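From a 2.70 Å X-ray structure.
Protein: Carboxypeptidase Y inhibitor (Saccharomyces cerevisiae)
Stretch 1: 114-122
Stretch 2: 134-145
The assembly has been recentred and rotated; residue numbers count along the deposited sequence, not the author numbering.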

# COMPACT_ATOMS: atom_id res chain seq x y z
N VAL B 114 12.33 -28.21 -7.13
CA VAL B 114 12.23 -28.35 -8.58
C VAL B 114 11.15 -29.36 -8.92
O VAL B 114 11.37 -30.55 -8.83
CB VAL B 114 13.55 -28.84 -9.21
CG1 VAL B 114 13.33 -29.12 -10.69
CG2 VAL B 114 14.62 -27.79 -9.06
N GLU B 115 9.98 -28.86 -9.30
CA GLU B 115 8.84 -29.69 -9.68
C GLU B 115 8.61 -29.56 -11.18
O GLU B 115 8.57 -28.45 -11.70
CB GLU B 115 7.59 -29.24 -8.95
CG GLU B 115 7.10 -30.19 -7.90
CD GLU B 115 5.72 -29.80 -7.44
OE1 GLU B 115 5.58 -28.70 -6.86
OE2 GLU B 115 4.78 -30.59 -7.66
N CYS B 116 8.45 -30.69 -11.86
CA CYS B 116 8.24 -30.65 -13.30
C CYS B 116 6.99 -31.36 -13.77
O CYS B 116 6.32 -32.06 -13.00
CB CYS B 116 9.45 -31.24 -14.02
SG CYS B 116 11.03 -30.57 -13.49
N ASP B 117 6.68 -31.18 -15.05
CA ASP B 117 5.52 -31.79 -15.68
C ASP B 117 4.24 -31.40 -14.94
O ASP B 117 3.40 -32.24 -14.64
CB ASP B 117 5.67 -33.31 -15.70
CG ASP B 117 7.07 -33.75 -16.11
OD1 ASP B 117 7.57 -33.28 -17.15
OD2 ASP B 117 7.66 -34.58 -15.37
N LEU B 118 4.13 -30.10 -14.65
CA LEU B 118 2.97 -29.55 -13.96
C LEU B 118 2.02 -28.99 -15.01
O LEU B 118 2.47 -28.35 -15.96
CB LEU B 118 3.39 -28.40 -13.05
CG LEU B 118 4.04 -28.67 -11.69
CD1 LEU B 118 4.81 -27.45 -11.23
CD2 LEU B 118 2.95 -29.04 -10.69
N LYS B 119 0.73 -29.23 -14.85
CA LYS B 119 -0.22 -28.68 -15.80
C LYS B 119 -1.25 -27.83 -15.07
O LYS B 119 -1.55 -28.06 -13.89
CB LYS B 119 -0.90 -29.80 -16.61
CG LYS B 119 -1.72 -30.77 -15.79
CD LYS B 119 -2.51 -31.71 -16.69
CE LYS B 119 -3.18 -32.85 -15.89
NZ LYS B 119 -2.21 -33.83 -15.28
N LEU B 120 -1.78 -26.83 -15.76
CA LEU B 120 -2.77 -25.94 -15.18
C LEU B 120 -4.17 -26.54 -15.12
O LEU B 120 -4.62 -27.20 -16.06
CB LEU B 120 -2.81 -24.64 -15.99
CG LEU B 120 -1.61 -23.70 -15.83
CD1 LEU B 120 -1.50 -22.74 -17.01
CD2 LEU B 120 -1.76 -22.95 -14.52
N LEU B 121 -4.86 -26.33 -14.00
CA LEU B 121 -6.23 -26.80 -13.86
C LEU B 121 -7.06 -25.93 -14.80
O LEU B 121 -7.99 -26.39 -15.44
CB LEU B 121 -6.73 -26.60 -12.43
CG LEU B 121 -6.12 -27.45 -11.31
CD1 LEU B 121 -6.48 -26.85 -9.96
CD2 LEU B 121 -6.61 -28.88 -11.41
N ASN B 122 -6.68 -24.65 -14.87
CA ASN B 122 -7.36 -23.67 -15.71
C ASN B 122 -8.86 -23.65 -15.44
O ASN B 122 -9.30 -23.24 -14.37
CB ASN B 122 -7.10 -23.96 -17.20
CG ASN B 122 -7.66 -22.88 -18.12
OD1 ASN B 122 -8.88 -22.67 -18.18
ND2 ASN B 122 -6.77 -22.19 -18.84
N PHE B 134 -7.33 -13.71 -20.12
CA PHE B 134 -7.08 -13.56 -18.69
C PHE B 134 -7.59 -14.78 -17.94
O PHE B 134 -8.66 -15.30 -18.24
CB PHE B 134 -7.77 -12.31 -18.14
CG PHE B 134 -7.74 -12.22 -16.64
CD1 PHE B 134 -6.67 -11.63 -15.98
CD2 PHE B 134 -8.77 -12.80 -15.88
CE1 PHE B 134 -6.61 -11.61 -14.59
CE2 PHE B 134 -8.71 -12.78 -14.49
CZ PHE B 134 -7.63 -12.19 -13.84
N PHE B 135 -6.83 -15.22 -16.94
CA PHE B 135 -7.24 -16.34 -16.11
C PHE B 135 -6.27 -16.58 -14.97
O PHE B 135 -5.06 -16.35 -15.09
CB PHE B 135 -7.38 -17.63 -16.94
CG PHE B 135 -6.08 -18.19 -17.46
CD1 PHE B 135 -5.20 -18.84 -16.61
CD2 PHE B 135 -5.75 -18.07 -18.81
CE1 PHE B 135 -4.00 -19.36 -17.09
CE2 PHE B 135 -4.56 -18.59 -19.30
CZ PHE B 135 -3.68 -19.24 -18.44
N ALA B 136 -6.82 -17.03 -13.85
CA ALA B 136 -6.03 -17.33 -12.68
C ALA B 136 -6.26 -18.81 -12.44
O ALA B 136 -7.40 -19.26 -12.39
CB ALA B 136 -6.52 -16.53 -11.49
N SER B 137 -5.19 -19.57 -12.30
CA SER B 137 -5.32 -21.00 -12.08
C SER B 137 -4.23 -21.59 -11.21
O SER B 137 -3.10 -21.11 -11.18
CB SER B 137 -5.32 -21.74 -13.43
OG SER B 137 -5.28 -23.15 -13.23
N GLU B 138 -4.59 -22.64 -10.49
CA GLU B 138 -3.65 -23.35 -9.64
C GLU B 138 -3.13 -24.50 -10.49
O GLU B 138 -3.59 -24.70 -11.61
CB GLU B 138 -4.36 -23.88 -8.40
CG GLU B 138 -4.98 -22.78 -7.57
CD GLU B 138 -5.50 -23.29 -6.25
OE1 GLU B 138 -6.37 -24.19 -6.26
OE2 GLU B 138 -5.04 -22.78 -5.20
N PHE B 139 -2.18 -25.25 -9.96
CA PHE B 139 -1.62 -26.35 -10.72
C PHE B 139 -2.21 -27.69 -10.34
O PHE B 139 -2.71 -27.88 -9.23
CB PHE B 139 -0.11 -26.38 -10.54
CG PHE B 139 0.57 -25.16 -11.06
CD1 PHE B 139 0.77 -24.99 -12.42
CD2 PHE B 139 0.96 -24.15 -10.19
CE1 PHE B 139 1.35 -23.83 -12.91
CE2 PHE B 139 1.54 -22.98 -10.67
CZ PHE B 139 1.73 -22.82 -12.04
N ASN B 140 -2.18 -28.62 -11.29
CA ASN B 140 -2.65 -29.96 -11.04
C ASN B 140 -1.38 -30.72 -10.67
O ASN B 140 -0.53 -30.99 -11.53
CB ASN B 140 -3.28 -30.56 -12.29
CG ASN B 140 -3.89 -31.92 -12.03
OD1 ASN B 140 -4.55 -32.49 -12.89
ND2 ASN B 140 -3.68 -32.44 -10.83
N THR B 141 -1.25 -31.02 -9.38
CA THR B 141 -0.09 -31.69 -8.83
C THR B 141 0.03 -33.18 -9.19
O THR B 141 1.12 -33.75 -9.13
CB THR B 141 -0.09 -31.56 -7.29
OG1 THR B 141 1.17 -31.97 -6.77
CG2 THR B 141 -1.20 -32.43 -6.68
N LYS B 142 -1.09 -33.79 -9.58
CA LYS B 142 -1.13 -35.21 -9.94
C LYS B 142 0.08 -35.78 -10.69
O LYS B 142 1.03 -36.29 -10.08
CB LYS B 142 -2.39 -35.51 -10.75
CG LYS B 142 -3.69 -35.36 -9.99
CD LYS B 142 -3.70 -36.21 -8.75
CE LYS B 142 -4.93 -35.92 -7.90
NZ LYS B 142 -4.86 -36.56 -6.56
N GLY B 143 0.04 -35.71 -12.01
CA GLY B 143 1.11 -36.27 -12.81
C GLY B 143 2.45 -35.56 -12.82
O GLY B 143 3.21 -35.72 -13.78
N SER B 144 2.77 -34.80 -11.79
CA SER B 144 4.04 -34.09 -11.78
C SER B 144 5.19 -34.97 -11.30
O SER B 144 4.96 -36.06 -10.78
CB SER B 144 3.95 -32.84 -10.89
OG SER B 144 3.66 -33.19 -9.55
N ASN B 145 6.41 -34.50 -11.49
CA ASN B 145 7.60 -35.23 -11.07
C ASN B 145 8.55 -34.28 -10.35
O ASN B 145 9.03 -33.30 -10.92
CB ASN B 145 8.33 -35.85 -12.28
CG ASN B 145 7.51 -36.93 -12.97
OD1 ASN B 145 6.67 -36.64 -13.84
ND2 ASN B 145 7.73 -38.18 -12.58

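The antiparallel pairing of these two stretches is interrupted by a corner at Asp 117, where the backbone takes up positive phi and psi (57/46) and the strands before and after it part company. Before the corner, Cys 116 and Asn 145 form a reciprocal pair: Cys 116 N donates to Asn 145 O at 2.8 Å, and Asn 145 N returns a bond to Cys 116 O at 2.9 Å. At the corner itself, Ser 144 CA lies 3.5 Å from Asp 117 O in a CA-H...O contact. Ser 144 is held by its own loop, its OG donating to Thr 141 O at 2.6 Å, while its CB packs 3.9 Å from Leu 118 CD2.

Beyond the corner, Asn 140 N donates to Lys 119 O (2.7 Å) and Leu 121 N to Glu 138 O (3.2 Å), the latter almost straight at 177°. Leu 120 and Phe 139 face each other between these bonds, their CA atoms 4.6 Å apart. Although the Phe 139 CA-to-CB bond points away, its ring still meets the leucine, with CE1 3.6 Å from Leu 120 CD2; Leu 118 CD2 approaches Phe 139 CB at 4.1 Å. Branched leucine ends suit this place because they can fill space beside an aromatic side chain. Leu 120 also reaches Phe 135, CD1 to CE1 at 4.2 Å.

At the far end a side chain takes over from the backbone. Ser 137, pointing toward the other stretch with chi1 t, accepts a bond from Asn 122 N at its OG (2.6 Å), and the same OG donates to Glu 138 O at 2.8 Å. A small hydroxyl-bearing residue can serve both roles here. Asn 122 ND2 lies over one face of the Phe 135 ring, 4.2 Å from CD2. Together the stretches bury 925 Å², summed over both sides.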